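PDB 7BVF: probable arabinosyltransferase B from Mycobacterium tuberculosis H37Rv, which transfers arabinose units to build the arabinan of the cell-wall arabinogalactan, and is a membrane glycosyltransferase that binds the antibiotic ethambutol. Local coordinates for residues G885-V899 against G914-P926. Sequence-based numbering, arbitrary orientation.
Sequences GNSVLHGYTPGQTVV and GRMVPDDLYGEQP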
loop_
_atom_site.group_PDB
_atom_site.type_symbol
_atom_site.label_atom_id
_atom_site.label_comp_id
_atom_site.label_asym_id
_atom_site.label_seq_id
_atom_site.Cartn_x
_atom_site.Cartn_y
_atom_site.Cartn_z
ATOM N N GLY A 885 2.952 -13.033 -28.543
ATOM C CA GLY A 885 2.446 -14.391 -28.525
ATOM C C GLY A 885 1.405 -14.571 -27.447
ATOM O O GLY A 885 1.287 -13.758 -26.527
ATOM N N ASN A 886 0.654 -15.661 -27.565
ATOM C CA ASN A 886 -0.436 -15.941 -26.645
ATOM C C ASN A 886 0.080 -16.593 -25.369
ATOM O O ASN A 886 1.203 -17.096 -25.305
ATOM C CB ASN A 886 -1.471 -16.857 -27.292
ATOM C CG ASN A 886 -1.948 -16.347 -28.627
ATOM O OD1 ASN A 886 -2.416 -15.217 -28.741
ATOM N ND2 ASN A 886 -1.831 -17.179 -29.653
ATOM N N SER A 887 -0.771 -16.589 -24.349
ATOM C CA SER A 887 -0.491 -17.249 -23.083
ATOM C C SER A 887 -1.751 -17.213 -22.236
ATOM O O SER A 887 -2.688 -16.462 -22.517
ATOM C CB SER A 887 0.661 -16.581 -22.332
ATOM O OG SER A 887 0.248 -15.364 -21.741
ATOM N N VAL A 888 -1.771 -18.052 -21.210
ATOM C CA VAL A 888 -2.710 -17.863 -20.118
ATOM C C VAL A 888 -2.186 -16.752 -19.212
ATOM O O VAL A 888 -0.990 -16.455 -19.189
ATOM C CB VAL A 888 -2.921 -19.179 -19.347
ATOM C CG1 VAL A 888 -4.040 -19.047 -18.340
ATOM C CG2 VAL A 888 -3.217 -20.307 -20.310
ATOM N N LEU A 889 -3.096 -16.107 -18.490
ATOM C CA LEU A 889 -2.850 -15.025 -17.545
ATOM C C LEU A 889 -2.563 -13.705 -18.264
ATOM O O LEU A 889 -2.544 -12.660 -17.615
ATOM C CB LEU A 889 -1.702 -15.342 -16.562
ATOM C CG LEU A 889 -1.129 -14.341 -15.563
ATOM C CD1 LEU A 889 -1.957 -14.322 -14.294
ATOM C CD2 LEU A 889 0.318 -14.674 -15.258
ATOM N N HIS A 890 -2.404 -13.704 -19.585
ATOM C CA HIS A 890 -2.215 -12.484 -20.356
ATOM C C HIS A 890 -2.780 -12.720 -21.747
ATOM O O HIS A 890 -2.550 -13.774 -22.341
ATOM C CB HIS A 890 -0.739 -12.083 -20.452
ATOM C CG HIS A 890 -0.116 -11.733 -19.138
ATOM N ND1 HIS A 890 -0.663 -10.809 -18.277
ATOM C CD2 HIS A 890 1.014 -12.180 -18.541
ATOM C CE1 HIS A 890 0.100 -10.704 -17.203
ATOM N NE2 HIS A 890 1.124 -11.527 -17.339
ATOM N N GLY A 891 -3.508 -11.741 -22.264
ATOM C CA GLY A 891 -4.186 -11.952 -23.526
ATOM C C GLY A 891 -3.279 -12.147 -24.723
ATOM O O GLY A 891 -3.177 -13.261 -25.245
ATOM N N TYR A 892 -2.598 -11.089 -25.162
ATOM C CA TYR A 892 -1.815 -11.192 -26.386
ATOM C C TYR A 892 -0.403 -10.639 -26.237
ATOM O O TYR A 892 0.523 -11.143 -26.880
ATOM C CB TYR A 892 -2.532 -10.482 -27.535
ATOM C CG TYR A 892 -1.881 -10.720 -28.874
ATOM C CD1 TYR A 892 -1.862 -11.985 -29.440
ATOM C CD2 TYR A 892 -1.278 -9.684 -29.568
ATOM C CE1 TYR A 892 -1.264 -12.209 -30.660
ATOM C CE2 TYR A 892 -0.679 -9.898 -30.788
ATOM C CZ TYR A 892 -0.674 -11.162 -31.330
ATOM O OH TYR A 892 -0.077 -11.378 -32.548
ATOM N N THR A 893 -0.222 -9.616 -25.397
ATOM C CA THR A 893 1.089 -9.020 -25.150
ATOM C C THR A 893 1.806 -8.698 -26.456
ATOM O O THR A 893 2.741 -9.411 -26.835
ATOM C CB THR A 893 1.960 -9.944 -24.297
ATOM O OG1 THR A 893 2.503 -10.981 -25.121
ATOM C CG2 THR A 893 1.144 -10.564 -23.179
ATOM N N PRO A 894 1.394 -7.655 -27.173
ATOM C CA PRO A 894 1.938 -7.408 -28.513
ATOM C C PRO A 894 3.431 -7.106 -28.488
ATOM O O PRO A 894 4.042 -6.851 -27.449
ATOM C CB PRO A 894 1.134 -6.201 -28.998
ATOM C CG PRO A 894 0.741 -5.498 -27.747
ATOM C CD PRO A 894 0.497 -6.574 -26.732
ATOM N N GLY A 895 4.016 -7.139 -29.682
ATOM C CA GLY A 895 5.449 -6.940 -29.829
ATOM C C GLY A 895 5.874 -7.184 -31.259
ATOM O O GLY A 895 5.131 -6.891 -32.201
ATOM N N GLN A 896 7.074 -7.736 -31.411
ATOM C CA GLN A 896 7.619 -8.043 -32.724
ATOM C C GLN A 896 7.132 -9.422 -33.172
ATOM O O GLN A 896 6.230 -10.005 -32.572
ATOM C CB GLN A 896 9.141 -7.934 -32.703
ATOM C CG GLN A 896 9.674 -6.650 -32.074
ATOM C CD GLN A 896 9.088 -5.394 -32.688
ATOM O OE1 GLN A 896 8.794 -5.345 -33.881
ATOM N NE2 GLN A 896 8.913 -4.367 -31.869
ATOM N N THR A 897 7.723 -9.959 -34.237
ATOM C CA THR A 897 7.169 -11.104 -34.947
ATOM C C THR A 897 8.163 -12.255 -35.008
ATOM O O THR A 897 9.304 -12.071 -35.437
ATOM C CB THR A 897 6.758 -10.706 -36.367
ATOM O OG1 THR A 897 5.675 -9.770 -36.309
ATOM C CG2 THR A 897 6.345 -11.915 -37.177
ATOM N N VAL A 898 7.724 -13.432 -34.560
ATOM C CA VAL A 898 8.336 -14.720 -34.878
ATOM C C VAL A 898 7.188 -15.692 -35.126
ATOM O O VAL A 898 6.323 -15.853 -34.261
ATOM C CB VAL A 898 9.251 -15.240 -33.750
ATOM C CG1 VAL A 898 10.024 -16.460 -34.214
ATOM C CG2 VAL A 898 10.205 -14.165 -33.273
ATOM N N VAL A 899 7.149 -16.315 -36.307
ATOM C CA VAL A 899 5.925 -17.015 -36.695
ATOM C C VAL A 899 6.122 -18.432 -37.229
ATOM O O VAL A 899 5.139 -19.156 -37.413
ATOM C CB VAL A 899 5.133 -16.187 -37.720
ATOM C CG1 VAL A 899 4.422 -15.041 -37.035
ATOM C CG2 VAL A 899 6.046 -15.683 -38.808
ATOM N N GLY A 914 1.452 -21.508 -44.378
ATOM C CA GLY A 914 0.784 -21.106 -43.156
ATOM C C GLY A 914 1.723 -20.344 -42.251
ATOM O O GLY A 914 2.846 -20.025 -42.626
ATOM N N ARG A 915 1.229 -20.049 -41.049
ATOM C CA ARG A 915 1.983 -19.350 -40.016
ATOM C C ARG A 915 1.461 -19.809 -38.664
ATOM O O ARG A 915 0.343 -20.313 -38.559
ATOM C CB ARG A 915 1.849 -17.827 -40.139
ATOM C CG ARG A 915 2.518 -17.227 -41.353
ATOM C CD ARG A 915 2.850 -15.762 -41.152
ATOM N NE ARG A 915 3.755 -15.283 -42.193
ATOM C CZ ARG A 915 4.429 -14.142 -42.132
ATOM N NH1 ARG A 915 4.300 -13.348 -41.079
ATOM N NH2 ARG A 915 5.229 -13.794 -43.128
ATOM N N MET A 916 2.272 -19.627 -37.619
ATOM C CA MET A 916 1.876 -20.003 -36.273
ATOM C C MET A 916 2.376 -18.953 -35.296
ATOM O O MET A 916 3.506 -18.483 -35.400
ATOM C CB MET A 916 2.437 -21.375 -35.878
ATOM C CG MET A 916 2.179 -22.490 -36.879
ATOM S SD MET A 916 2.595 -24.111 -36.219
ATOM C CE MET A 916 1.542 -24.159 -34.774
ATOM N N VAL A 917 1.539 -18.600 -34.335
ATOM C CA VAL A 917 1.876 -17.616 -33.310
ATOM C C VAL A 917 2.337 -18.368 -32.070
ATOM O O VAL A 917 1.650 -19.299 -31.635
ATOM C CB VAL A 917 0.682 -16.699 -32.986
ATOM C CG1 VAL A 917 1.063 -15.666 -31.946
ATOM C CG2 VAL A 917 0.203 -16.019 -34.249
ATOM N N PRO A 918 3.481 -18.018 -31.489
ATOM C CA PRO A 918 4.041 -18.823 -30.399
ATOM C C PRO A 918 3.202 -18.754 -29.133
ATOM O O PRO A 918 2.270 -17.962 -28.996
ATOM C CB PRO A 918 5.420 -18.197 -30.183
ATOM C CG PRO A 918 5.299 -16.824 -30.721
ATOM C CD PRO A 918 4.396 -16.943 -31.895
ATOM N N ASP A 919 3.559 -19.624 -28.191
ATOM C CA ASP A 919 2.994 -19.647 -26.844
ATOM C C ASP A 919 4.136 -19.374 -25.873
ATOM O O ASP A 919 4.786 -20.300 -25.393
ATOM C CB ASP A 919 2.336 -20.988 -26.528
ATOM C CG ASP A 919 1.082 -21.235 -27.328
ATOM O OD1 ASP A 919 0.284 -20.292 -27.494
ATOM O OD2 ASP A 919 0.886 -22.380 -27.786
ATOM N N ASP A 920 4.385 -18.106 -25.585
ATOM C CA ASP A 920 5.395 -17.757 -24.601
ATOM C C ASP A 920 4.747 -17.438 -23.263
ATOM O O ASP A 920 3.613 -16.964 -23.196
ATOM C CB ASP A 920 6.261 -16.581 -25.060
ATOM C CG ASP A 920 5.458 -15.364 -25.464
ATOM O OD1 ASP A 920 6.053 -14.459 -26.082
ATOM O OD2 ASP A 920 4.247 -15.301 -25.182
ATOM N N LEU A 921 5.485 -17.711 -22.191
ATOM C CA LEU A 921 5.005 -17.468 -20.841
ATOM C C LEU A 921 5.540 -16.180 -20.247
ATOM O O LEU A 921 4.835 -15.528 -19.471
ATOM C CB LEU A 921 5.393 -18.632 -19.927
ATOM C CG LEU A 921 5.283 -20.031 -20.525
ATOM C CD1 LEU A 921 5.680 -21.059 -19.496
ATOM C CD2 LEU A 921 3.885 -20.299 -21.033
ATOM N N TYR A 922 6.766 -15.805 -20.589
ATOM C CA TYR A 922 7.398 -14.601 -20.056
ATOM C C TYR A 922 7.230 -13.436 -21.027
ATOM O O TYR A 922 8.188 -12.843 -21.510
ATOM C CB TYR A 922 8.867 -14.877 -19.753
ATOM C CG TYR A 922 9.045 -16.043 -18.814
ATOM C CD1 TYR A 922 8.925 -15.874 -17.446
ATOM C CD2 TYR A 922 9.301 -17.316 -19.296
ATOM C CE1 TYR A 922 9.069 -16.933 -16.584
ATOM C CE2 TYR A 922 9.446 -18.382 -18.440
ATOM C CZ TYR A 922 9.329 -18.184 -17.083
ATOM O OH TYR A 922 9.475 -19.240 -16.216
ATOM N N GLY A 923 5.972 -13.115 -21.307
ATOM C CA GLY A 923 5.651 -12.049 -22.232
ATOM C C GLY A 923 5.869 -10.667 -21.657
ATOM O O GLY A 923 6.297 -9.755 -22.368
ATOM N N GLU A 924 5.573 -10.498 -20.371
ATOM C CA GLU A 924 5.782 -9.223 -19.701
ATOM C C GLU A 924 7.216 -9.034 -19.221
ATOM O O GLU A 924 7.538 -7.967 -18.689
ATOM C CB GLU A 924 4.820 -9.090 -18.520
ATOM C CG GLU A 924 3.380 -9.427 -18.860
ATOM C CD GLU A 924 2.665 -8.296 -19.577
ATOM O OE1 GLU A 924 2.395 -7.261 -18.935
ATOM O OE2 GLU A 924 2.368 -8.443 -20.782
ATOM N N GLN A 925 8.077 -10.039 -19.394
ATOM C CA GLN A 925 9.503 -9.953 -19.093
ATOM C C GLN A 925 10.259 -10.053 -20.410
ATOM O O GLN A 925 10.674 -11.148 -20.813
ATOM C CB GLN A 925 9.931 -11.066 -18.133
ATOM C CG GLN A 925 9.463 -10.874 -16.703
ATOM C CD GLN A 925 7.997 -11.207 -16.509
ATOM O OE1 GLN A 925 7.471 -12.132 -17.125
ATOM N NE2 GLN A 925 7.331 -10.453 -15.648
ATOM N N PRO A 926 10.462 -8.943 -21.122
ATOM C CA PRO A 926 10.953 -9.017 -22.502
ATOM C C PRO A 926 12.421 -9.384 -22.654
ATOM O O PRO A 926 12.906 -9.412 -23.787
ATOM C CB PRO A 926 10.694 -7.597 -23.031
ATOM C CG PRO A 926 9.708 -7.003 -22.097
ATOM C CD PRO A 926 10.039 -7.581 -20.770
#
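Two backbone hydrogen bonds pin 885-899 to 914-926 at two separate places: Asn-886 N gives its hydrogen to Pro-918 O at 3.2 Å, and Met-916 N gives its own to Val-899 O at 2.9 Å. Both segments are irregular loops, joined by these two isolated bonds rather than by a continuous strand ladder.

Beside the Met-916 bond, Val-899 sends CG2 over one face of the Arg-915 guanidinium, 3.7 Å from Arg-915 NH1; the arginine chain, extended from CG to NE, passes obliquely across the valine, so that its CD and its guanidinium both lie near CG2. Further on, Val-917 CG1 reaches Asn-886 ND2 at 4.0 Å, the two side chains crossing at about a right angle, and the same methyl lies against Gly-885 CA. Pro-918 sets its ring carbon CD against Val-898 O.

The far end of the contact is built round His-890. Glu-924 CG sits over one face of the imidazole, a CH-pi contact 3.7 Å from the ring centroid, while Leu-889 CG lies on the opposite face. A bend at chi2 (-79°) in the glutamate turns its carboxylate toward Thr-893, where OE2 comes to 3.4 Å from the methyl CG2.

Both segments are loops of the EmbC C-terminal domain, flanking strand 901-903 in sequence. Met-916 and Pro-918 rest on Phe-934 of strand 932-935, to which Asp-919 is also tied by a backbone bond with Arg-933, and Val-898 and Val-899 pack on strand 945-950.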